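PDB 3A2Q: 6-aminohexanoate-cyclic-dimer hydrolase, which hydrolyses the cyclic dimer of 6-aminohexanoate, a by-product of nylon-6 manufacture, to the linear dimer. Local coordinates for residues A[120-125]-A[339-344]; A[125-130]-A[397-402]; A[345-350]-A[409-414]. The protein carries 1 engineered substitution. All coordinates share one frame; numbering follows the deposited sequence.

Contact 1 (A[120-125]-A[339-344]); sequences TPEMGN and DVEWTS. With ACA (6-aminohexanoic acid), chain B; ACA (6-aminohexanoic acid), chain C.
E122 OE1 is gripped by two donors at the start of helix 342-352. The backbone N of E341, the N-cap residue, lies 2.9 Å from E122 OE1, and its bond is nearly straight (169° at the hydrogen). It comes in on the syn side of the carboxylate. The S344 hydroxyl donates to the same oxygen from the anti side, with S344 OG 2.7 Å from E122 OE1. Together the two bonds limit rotation of the carboxylate. The helix start would probably help to keep it charged, while the nearby E341 carboxylate would probably work against this.

CG of E122 is anti to the backbone N (chi1 -178°) and the chain runs on extended, carrying the acid across to 339-344. There E122 OE2 rests against V340, 3.4 Å from V340 CB. The two side chains cross at about a right angle. E341 reaches back the other way. Its OE1 takes a weak bond from a water that accepts from E122 N, while its OE2 is held by the backbone N of E132. The methyl of M123 packs against S344, with M123 CE 3.6 Å from S344 OG. A second water donates to both N125 OD1 and S344 OG, so the S344 hydroxyl both gives and receives.

The far side of 120-125 faces the bound substrate. G124 O accepts from the nitrogen of one 6-aminohexanoate unit. N125 ND2 donates to that unit's carbonyl oxygen, at 2.7 Å from N125 ND2 to O of ACA chain B. The contact thus joins a helix N terminus to a loop lining the substrate pocket of this amidase-family enzyme.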
loop_
_atom_site.group_PDB
_atom_site.type_symbol
_atom_site.label_atom_id
_atom_site.label_comp_id
_atom_site.label_asym_id
_atom_site.label_seq_id
_atom_site.Cartn_x
_atom_site.Cartn_y
_atom_site.Cartn_z
ATOM N N THR A 120 5.933 6.173 7.967
ATOM C CA THR A 120 6.323 4.846 7.500
ATOM C C THR A 120 7.449 4.293 8.372
ATOM O O THR A 120 8.175 5.056 9.017
ATOM C CB THR A 120 6.873 4.913 6.049
ATOM O OG1 THR A 120 7.508 3.673 5.709
ATOM C CG2 THR A 120 7.911 6.033 5.932
ATOM N N PRO A 121 7.595 2.960 8.431
ATOM C CA PRO A 121 8.695 2.447 9.250
ATOM C C PRO A 121 9.946 2.820 8.452
ATOM O O PRO A 121 9.845 3.122 7.260
ATOM C CB PRO A 121 8.438 0.939 9.289
ATOM C CG PRO A 121 7.639 0.685 8.032
ATOM C CD PRO A 121 6.717 1.867 7.977
ATOM N N GLU A 122 11.111 2.822 9.087
ATOM C CA GLU A 122 12.338 3.202 8.391
ATOM C C GLU A 122 12.578 2.479 7.064
ATOM O O GLU A 122 12.720 1.255 7.025
ATOM C CB GLU A 122 13.551 2.991 9.293
ATOM C CG GLU A 122 14.847 3.421 8.631
ATOM C CD GLU A 122 16.036 3.321 9.552
ATOM O OE1 GLU A 122 16.421 2.187 9.907
ATOM O OE2 GLU A 122 16.578 4.383 9.922
ATOM N N MET A 123 12.647 3.254 5.986
ATOM C CA MET A 123 12.870 2.719 4.646
ATOM C C MET A 123 11.833 1.654 4.285
ATOM O O MET A 123 12.067 0.819 3.408
ATOM C CB MET A 123 14.294 2.149 4.533
ATOM C CG MET A 123 15.391 3.206 4.738
ATOM S SD MET A 123 17.079 2.620 4.469
ATOM C CE MET A 123 17.461 1.892 6.095
ATOM N N GLY A 124 10.687 1.706 4.962
ATOM C CA GLY A 124 9.605 0.761 4.715
ATOM C C GLY A 124 9.948 -0.672 5.078
ATOM O O GLY A 124 9.385 -1.612 4.520
ATOM N N ASN A 125 10.844 -0.841 6.043
ATOM C CA ASN A 125 11.294 -2.166 6.431
ATOM C C ASN A 125 10.474 -2.930 7.477
ATOM O O ASN A 125 11.001 -3.831 8.126
ATOM C CB ASN A 125 12.752 -2.090 6.896
ATOM C CG ASN A 125 13.479 -3.410 6.745
ATOM O OD1 ASN A 125 14.238 -3.819 7.625
ATOM N ND2 ASN A 125 13.259 -4.083 5.620
ATOM N N ASP A 339 22.769 6.217 12.641
ATOM C CA ASP A 339 21.817 6.984 11.844
ATOM C C ASP A 339 20.535 6.215 11.527
ATOM O O ASP A 339 19.508 6.812 11.212
ATOM C CB ASP A 339 22.474 7.422 10.535
ATOM C CG ASP A 339 23.658 8.339 10.757
ATOM O OD1 ASP A 339 23.459 9.423 11.341
ATOM O OD2 ASP A 339 24.782 7.977 10.348
ATOM N N VAL A 340 20.601 4.892 11.614
ATOM C CA VAL A 340 19.452 4.048 11.309
ATOM C C VAL A 340 19.091 3.132 12.476
ATOM O O VAL A 340 19.767 3.131 13.506
ATOM C CB VAL A 340 19.738 3.181 10.063
ATOM C CG1 VAL A 340 20.160 4.069 8.898
ATOM C CG2 VAL A 340 20.823 2.170 10.366
ATOM N N GLU A 341 18.018 2.360 12.310
ATOM C CA GLU A 341 17.576 1.428 13.339
ATOM C C GLU A 341 18.461 0.186 13.279
ATOM O O GLU A 341 19.018 -0.125 12.228
ATOM C CB GLU A 341 16.101 1.068 13.118
ATOM C CG GLU A 341 15.164 2.260 13.310
ATOM C CD GLU A 341 13.692 1.900 13.177
ATOM O OE1 GLU A 341 13.374 0.694 13.125
ATOM O OE2 GLU A 341 12.857 2.830 13.134
ATOM N N TRP A 342 18.595 -0.523 14.396
ATOM C CA TRP A 342 19.459 -1.699 14.423
ATOM C C TRP A 342 19.089 -2.770 13.402
ATOM O O TRP A 342 19.964 -3.440 12.853
ATOM C CB TRP A 342 19.499 -2.319 15.827
ATOM C CG TRP A 342 18.236 -3.005 16.245
ATOM C CD1 TRP A 342 17.133 -2.429 16.812
ATOM C CD2 TRP A 342 17.942 -4.402 16.123
ATOM N NE1 TRP A 342 16.172 -3.383 17.051
ATOM C CE2 TRP A 342 16.641 -4.602 16.635
ATOM C CE3 TRP A 342 18.652 -5.505 15.627
ATOM C CZ2 TRP A 342 16.033 -5.863 16.666
ATOM C CZ3 TRP A 342 18.046 -6.761 15.658
ATOM C CH2 TRP A 342 16.749 -6.926 16.175
ATOM N N THR A 343 17.798 -2.938 13.145
ATOM C CA THR A 343 17.368 -3.942 12.179
ATOM C C THR A 343 17.932 -3.629 10.796
ATOM O O THR A 343 18.347 -4.528 10.070
ATOM C CB THR A 343 15.831 -4.017 12.090
ATOM O OG1 THR A 343 15.294 -2.702 11.911
ATOM C CG2 THR A 343 15.255 -4.635 13.354
ATOM N N SER A 344 17.957 -2.350 10.444
ATOM C CA SER A 344 18.469 -1.925 9.148
ATOM C C SER A 344 19.977 -2.116 9.036
ATOM O O SER A 344 20.470 -2.640 8.042
ATOM C CB SER A 344 18.124 -0.457 8.896
ATOM O OG SER A 344 16.724 -0.258 8.880
HETATM C C ACA B . 12.070 -4.022 2.200
HETATM O O ACA B . 12.314 -3.406 3.238
HETATM C C2 ACA B . 12.268 -3.359 0.854
HETATM C C3 ACA B . 11.711 -1.946 0.819
HETATM C C4 ACA B . 10.258 -1.955 0.374
HETATM C C5 ACA B . 9.393 -1.038 1.221
HETATM C C6 ACA B . 7.921 -1.419 1.114
HETATM N N ACA B . 7.412 -2.011 2.350
HETATM C C ACA C . 6.779 -3.177 2.411
HETATM O O ACA C . 6.265 -3.710 1.423
HETATM C C2 ACA C . 6.708 -3.836 3.781
HETATM C C3 ACA C . 7.407 -5.192 3.830
HETATM C C4 ACA C . 8.913 -5.069 4.072
HETATM C C5 ACA C . 9.670 -6.221 3.410
HETATM C C6 ACA C . 11.179 -5.997 3.385
HETATM N N ACA C . 11.624 -5.276 2.192
HETATM O O HOH W 1 10.896 1.223 11.553
HETATM O O HOH W 2 14.633 -1.897 9.604
#

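Contact 2 (A[125-130]-A[397-402]); sequences NQVTTE and GELMLA. With ACA (6-aminohexanoic acid), chain B; ACA (6-aminohexanoic acid), chain C.
E130 and M400 slide past each other in opposite directions. M400 CG lies 3.6 Å from E130 OE1, and the methyl end goes the other way, to the backbone of E130. The M400 chain bends at chi2 (-57°) and again at chi3 (-83°). The second bend sets CE beside E130 O, at 3.2 Å from M400 CE. The sulfur lies beside the T128 methyl, with M400 SD 4.0 Å from T128 CG2. T128 and M400 cross obliquely, as do T128 and L399. L399 turns its CB toward the same methyl and its CD1 toward V127, where L399 CD1 and V127 CG2 are 4.1 Å apart.

These side chains join two long loops of the amidase fold. One runs from strand 113-118 to helix 152-159. The other runs from strand 383-387 to helix 416-422. Within the first loop, Q126 O and V127 CG1 lie against one 6-aminohexanoate unit of the substrate pocket. NE2 of Q126 is tied to S412 OG.

The E130 carboxylate is the polar centre. On its syn side OE1 takes a bond from the backbone of G397, 2.7 Å from G397 N to E130 OE1 but bent to 136°. On the anti side of OE2 comes the hydroxyl of T128, with T128 OG1 2.6 Å from E130 OE2. T128 OG1 is also hydrogen-bonded to S146 OG. A water donates to E130 OE2 and accepts from L399 N. An alanine in place of E130 would probably leave G397 N without this acceptor, T128 OG1 with S146 OG but not the carboxylate, and that water less firmly held. At G397 the backbone angles would press any CB against the carbonyl oxygen of the preceding residue.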
loop_
_atom_site.group_PDB
_atom_site.type_symbol
_atom_site.label_atom_id
_atom_site.label_comp_id
_atom_site.label_asym_id
_atom_site.label_seq_id
_atom_site.Cartn_x
_atom_site.Cartn_y
_atom_site.Cartn_z
ATOM N N ASN A 125 10.844 -0.841 6.043
ATOM C CA ASN A 125 11.294 -2.166 6.431
ATOM C C ASN A 125 10.474 -2.930 7.477
ATOM O O ASN A 125 11.001 -3.831 8.126
ATOM C CB ASN A 125 12.752 -2.090 6.896
ATOM C CG ASN A 125 13.479 -3.410 6.745
ATOM O OD1 ASN A 125 14.238 -3.819 7.625
ATOM N ND2 ASN A 125 13.259 -4.083 5.620
ATOM N N GLN A 126 9.199 -2.593 7.641
ATOM C CA GLN A 126 8.358 -3.300 8.616
ATOM C C GLN A 126 6.911 -3.328 8.149
ATOM O O GLN A 126 6.533 -2.565 7.263
ATOM C CB GLN A 126 8.402 -2.609 9.988
ATOM C CG GLN A 126 9.767 -2.538 10.682
ATOM C CD GLN A 126 10.342 -3.902 11.035
ATOM O OE1 GLN A 126 9.607 -4.857 11.277
ATOM N NE2 GLN A 126 11.667 -3.990 11.083
ATOM N N VAL A 127 6.104 -4.211 8.741
ATOM C CA VAL A 127 4.685 -4.278 8.405
ATOM C C VAL A 127 3.833 -3.627 9.498
ATOM O O VAL A 127 2.656 -3.941 9.689
ATOM C CB VAL A 127 4.197 -5.723 8.126
ATOM C CG1 VAL A 127 4.606 -6.130 6.718
ATOM C CG2 VAL A 127 4.759 -6.691 9.153
ATOM N N THR A 128 4.467 -2.728 10.238
ATOM C CA THR A 128 3.788 -1.926 11.240
ATOM C C THR A 128 4.455 -0.575 11.027
ATOM O O THR A 128 5.517 -0.512 10.410
ATOM C CB THR A 128 4.010 -2.405 12.685
ATOM O OG1 THR A 128 3.152 -1.647 13.546
ATOM C CG2 THR A 128 5.454 -2.200 13.122
ATOM N N THR A 129 3.847 0.497 11.519
ATOM C CA THR A 129 4.401 1.833 11.309
ATOM C C THR A 129 4.753 2.473 12.643
ATOM O O THR A 129 4.009 3.303 13.159
ATOM C CB THR A 129 3.384 2.712 10.543
ATOM O OG1 THR A 129 3.013 2.048 9.328
ATOM C CG2 THR A 129 3.978 4.065 10.192
ATOM N N GLU A 130 5.896 2.068 13.188
ATOM C CA GLU A 130 6.375 2.564 14.477
ATOM C C GLU A 130 7.874 2.869 14.398
ATOM O O GLU A 130 8.686 2.268 15.106
ATOM C CB GLU A 130 6.100 1.505 15.552
ATOM C CG GLU A 130 4.612 1.183 15.712
ATOM C CD GLU A 130 4.359 -0.114 16.453
ATOM O OE1 GLU A 130 4.966 -0.320 17.525
ATOM O OE2 GLU A 130 3.545 -0.929 15.969
ATOM N N GLY A 397 3.689 -1.699 19.397
ATOM C CA GLY A 397 4.832 -2.236 20.114
ATOM C C GLY A 397 5.074 -3.722 19.920
ATOM O O GLY A 397 6.207 -4.197 20.021
ATOM N N GLU A 398 4.012 -4.460 19.620
ATOM C CA GLU A 398 4.106 -5.901 19.436
ATOM C C GLU A 398 5.093 -6.374 18.360
ATOM O O GLU A 398 5.853 -7.313 18.587
ATOM C CB GLU A 398 2.714 -6.461 19.139
ATOM C CG GLU A 398 2.609 -7.966 19.228
ATOM C CD GLU A 398 1.228 -8.465 18.852
ATOM O OE1 GLU A 398 0.232 -7.850 19.291
ATOM O OE2 GLU A 398 1.136 -9.478 18.129
ATOM N N LEU A 399 5.097 -5.728 17.198
ATOM C CA LEU A 399 5.985 -6.157 16.119
ATOM C C LEU A 399 7.400 -5.565 16.109
ATOM O O LEU A 399 8.251 -6.009 15.333
ATOM C CB LEU A 399 5.309 -5.919 14.760
ATOM C CG LEU A 399 3.987 -6.669 14.523
ATOM C CD1 LEU A 399 3.589 -6.568 13.047
ATOM C CD2 LEU A 399 4.142 -8.130 14.914
ATOM N N MET A 400 7.657 -4.575 16.958
ATOM C CA MET A 400 8.988 -3.975 17.022
ATOM C C MET A 400 9.848 -4.776 17.994
ATOM O O MET A 400 9.563 -4.839 19.188
ATOM C CB MET A 400 8.902 -2.514 17.469
ATOM C CG MET A 400 8.216 -1.597 16.463
ATOM S SD MET A 400 9.000 -1.611 14.830
ATOM C CE MET A 400 10.348 -0.438 15.077
ATOM N N LEU A 401 10.897 -5.397 17.466
ATOM C CA LEU A 401 11.794 -6.225 18.265
ATOM C C LEU A 401 12.902 -5.435 18.956
ATOM O O LEU A 401 13.509 -4.541 18.364
ATOM C CB LEU A 401 12.416 -7.301 17.375
ATOM C CG LEU A 401 11.419 -8.166 16.600
ATOM C CD1 LEU A 401 12.159 -8.999 15.575
ATOM C CD2 LEU A 401 10.639 -9.046 17.561
ATOM N N ALA A 402 13.169 -5.781 20.211
ATOM C CA ALA A 402 14.204 -5.114 20.991
ATOM C C ALA A 402 15.578 -5.357 20.391
ATOM O O ALA A 402 15.906 -6.476 20.013
ATOM C CB ALA A 402 14.176 -5.613 22.428
HETATM C C ACA B . 12.070 -4.022 2.200
HETATM O O ACA B . 12.314 -3.406 3.238
HETATM C C2 ACA B . 12.268 -3.359 0.854
HETATM C C3 ACA B . 11.711 -1.946 0.819
HETATM C C4 ACA B . 10.258 -1.955 0.374
HETATM C C5 ACA B . 9.393 -1.038 1.221
HETATM C C6 ACA B . 7.921 -1.419 1.114
HETATM N N ACA B . 7.412 -2.011 2.350
HETATM C C ACA C . 6.779 -3.177 2.411
HETATM O O ACA C . 6.265 -3.710 1.423
HETATM C C2 ACA C . 6.708 -3.836 3.781
HETATM C C3 ACA C . 7.407 -5.192 3.830
HETATM C C4 ACA C . 8.913 -5.069 4.072
HETATM C C5 ACA C . 9.670 -6.221 3.410
HETATM C C6 ACA C . 11.179 -5.997 3.385
HETATM N N ACA C . 11.624 -5.276 2.192
HETATM O O HOH W 3 3.173 -3.521 16.478
#

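Contact 3 (A[345-350]-A[409-414]); sequences WEMVKR and GRQSAF
M347 and Q411 meet by a close sulfur-oxygen approach, with M347 SD 3.1 Å from Q411 OE1. No hydrogen bond links the two segments. The side chains cross at about a right angle. M347 comes from helix 342-352, extended as far as SD and then bent at chi3 (-86°). The CB of Q411 points away from the helix, but the chain bends at chi2 (72°) and the amide turns back to the sulfur. Q411 OE1 also accepts a hydrogen bond from N125 ND2, so the amide oxygen has both a sulfur and an N-H beside it.

Polar groups of 409-414 surround R350 without bonding to it. G409 O lies over one face of its guanidinium, 3.4 Å from R350 NE, but the angle is too poor for a hydrogen bond. Q411 NE2 sits at the edge, near the plane, with R350 NH2 3.7 Å from Q411 NE2. Both are donors, so this approach is contact only. The guanidinium and amide planes stand 82° apart, so the amide is turned almost square to the group it abuts.

Two salt bridges hold the arginine, one from its own helix and one from helix 308-331. R350 NH1 pairs with E346 OE2 at 3.1 Å, one helical turn earlier and at the guanidinium edge. R350 NE pairs with D317. D317 also receives a weak bond from Q411 NE2, and so has a link to each of the two side chains. The two salt bridges probably offset the charge of R350 beside the neutral amide.

Apolar contact within 409-414 is made by Q411 CG, which lies 4.2 Å above the centre of the F414 ring. Q411 and F414 both touch bound 6-aminohexanoate. The contact therefore sets the flank of helix 342-352 against the wall of the substrate pocket.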
loop_
_atom_site.group_PDB
_atom_site.type_symbol
_atom_site.label_atom_id
_atom_site.label_comp_id
_atom_site.label_asym_id
_atom_site.label_seq_id
_atom_site.Cartn_x
_atom_site.Cartn_y
_atom_site.Cartn_z
ATOM N N TRP A 345 20.710 -1.703 10.064
ATOM C CA TRP A 345 22.157 -1.836 10.033
ATOM C C TRP A 345 22.598 -3.283 9.865
ATOM O O TRP A 345 23.580 -3.565 9.181
ATOM C CB TRP A 345 22.782 -1.249 11.300
ATOM C CG TRP A 345 24.258 -1.118 11.172
ATOM C CD1 TRP A 345 25.209 -1.901 11.760
ATOM C CD2 TRP A 345 24.960 -0.191 10.338
ATOM N NE1 TRP A 345 26.461 -1.521 11.340
ATOM C CE2 TRP A 345 26.337 -0.473 10.465
ATOM C CE3 TRP A 345 24.556 0.851 9.490
ATOM C CZ2 TRP A 345 27.316 0.250 9.775
ATOM C CZ3 TRP A 345 25.530 1.570 8.804
ATOM C CH2 TRP A 345 26.894 1.266 8.952
ATOM N N GLU A 346 21.866 -4.207 10.477
ATOM C CA GLU A 346 22.215 -5.616 10.379
ATOM C C GLU A 346 22.222 -6.098 8.929
ATOM O O GLU A 346 22.990 -6.993 8.564
ATOM C CB GLU A 346 21.243 -6.453 11.207
ATOM C CG GLU A 346 21.684 -7.886 11.408
ATOM C CD GLU A 346 20.866 -8.593 12.466
ATOM O OE1 GLU A 346 20.795 -8.072 13.599
ATOM O OE2 GLU A 346 20.295 -9.665 12.170
ATOM N N MET A 347 21.369 -5.497 8.103
ATOM C CA MET A 347 21.279 -5.871 6.693
ATOM C C MET A 347 22.504 -5.411 5.903
ATOM O O MET A 347 22.816 -5.965 4.848
ATOM C CB MET A 347 20.003 -5.287 6.074
ATOM C CG MET A 347 18.726 -5.813 6.708
ATOM S SD MET A 347 17.238 -5.108 5.982
ATOM C CE MET A 347 17.065 -3.639 6.918
ATOM N N VAL A 348 23.193 -4.396 6.414
ATOM C CA VAL A 348 24.392 -3.882 5.761
ATOM C C VAL A 348 25.447 -4.980 5.763
ATOM O O VAL A 348 26.093 -5.242 4.751
ATOM C CB VAL A 348 24.955 -2.646 6.503
ATOM C CG1 VAL A 348 26.230 -2.161 5.823
ATOM C CG2 VAL A 348 23.923 -1.538 6.525
ATOM N N LYS A 349 25.605 -5.627 6.913
ATOM C CA LYS A 349 26.573 -6.703 7.062
ATOM C C LYS A 349 26.166 -7.882 6.192
ATOM O O LYS A 349 26.988 -8.443 5.468
ATOM C CB LYS A 349 26.650 -7.141 8.527
ATOM C CG LYS A 349 27.680 -8.223 8.811
ATOM C CD LYS A 349 27.734 -8.536 10.300
ATOM C CE LYS A 349 28.782 -9.590 10.610
ATOM N NZ LYS A 349 28.496 -10.862 9.896
ATOM N N ARG A 350 24.893 -8.255 6.255
ATOM C CA ARG A 350 24.414 -9.373 5.455
ATOM C C ARG A 350 24.629 -9.123 3.966
ATOM O O ARG A 350 25.012 -10.030 3.227
ATOM C CB ARG A 350 22.930 -9.643 5.731
ATOM C CG ARG A 350 22.656 -10.212 7.121
ATOM C CD ARG A 350 21.445 -11.133 7.111
ATOM N NE ARG A 350 20.185 -10.423 6.915
ATOM C CZ ARG A 350 19.520 -9.797 7.880
ATOM N NH1 ARG A 350 19.991 -9.789 9.117
ATOM N NH2 ARG A 350 18.372 -9.191 7.610
ATOM N N GLY A 409 19.749 -14.355 10.385
ATOM C CA GLY A 409 19.587 -14.556 8.948
ATOM C C GLY A 409 18.494 -13.901 8.119
ATOM O O GLY A 409 18.735 -13.496 6.979
ATOM N N ARG A 410 17.296 -13.780 8.671
ATOM C CA ARG A 410 16.211 -13.211 7.885
ATOM C C ARG A 410 15.561 -11.920 8.373
ATOM O O ARG A 410 15.664 -11.549 9.539
ATOM C CB ARG A 410 15.140 -14.288 7.669
ATOM C CG ARG A 410 13.907 -13.859 6.879
ATOM C CD ARG A 410 12.979 -15.034 6.610
ATOM N NE ARG A 410 13.604 -16.059 5.786
ATOM C CZ ARG A 410 12.958 -17.108 5.296
ATOM N NH1 ARG A 410 11.668 -17.265 5.549
ATOM N NH2 ARG A 410 13.599 -18.003 4.558
ATOM N N GLN A 411 14.894 -11.247 7.437
ATOM C CA GLN A 411 14.186 -9.988 7.663
ATOM C C GLN A 411 13.285 -10.098 8.898
ATOM O O GLN A 411 12.627 -11.119 9.106
ATOM C CB GLN A 411 13.324 -9.664 6.437
ATOM C CG GLN A 411 13.156 -8.189 6.130
ATOM C CD GLN A 411 14.421 -7.560 5.584
ATOM O OE1 GLN A 411 14.457 -6.365 5.288
ATOM N NE2 GLN A 411 15.468 -8.363 5.444
ATOM N N SER A 412 13.252 -9.048 9.714
ATOM C CA SER A 412 12.425 -9.058 10.919
ATOM C C SER A 412 10.942 -9.130 10.551
ATOM O O SER A 412 10.139 -9.693 11.291
ATOM C CB SER A 412 12.702 -7.811 11.778
ATOM O OG SER A 412 12.507 -6.616 11.043
ATOM N N ALA A 413 10.592 -8.580 9.391
ATOM C CA ALA A 413 9.209 -8.587 8.932
ATOM C C ALA A 413 8.787 -9.960 8.419
ATOM O O ALA A 413 7.602 -10.211 8.207
ATOM C CB ALA A 413 9.016 -7.539 7.839
ATOM N N PHE A 414 9.755 -10.847 8.220
ATOM C CA PHE A 414 9.461 -12.187 7.722
ATOM C C PHE A 414 9.426 -13.251 8.813
ATOM O O PHE A 414 9.469 -14.439 8.514
ATOM C CB PHE A 414 10.483 -12.604 6.657
ATOM C CG PHE A 414 10.475 -11.739 5.422
ATOM C CD1 PHE A 414 9.399 -10.903 5.140
ATOM C CD2 PHE A 414 11.534 -11.788 4.520
ATOM C CE1 PHE A 414 9.377 -10.133 3.980
ATOM C CE2 PHE A 414 11.518 -11.017 3.351
ATOM C CZ PHE A 414 10.436 -10.190 3.085
#

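How the contacts relate
From the N terminus, the chain leaves strand 113-118 and enters a long loop that supplies 120-125 and then 125-130. Contact 1 closes when the chain reaches 339-344. Helix 342-352 carries on into 345-350, so contact 3 opens only after contact 1 has closed. The loop after strand 383-387 then supplies 397-402, which closes contact 2, and 409-414, which closes contact 3. Contact 2 therefore crosses both others, while contacts 1 and 3 follow in series. Contacts 1 and 2 share N125. Helix 342-352 is tied to both loops, and the loops to each other, beside the substrate. W342 NE1 to L401 O, 3.2 Å, probably adds a bond between contacts 1 and 2.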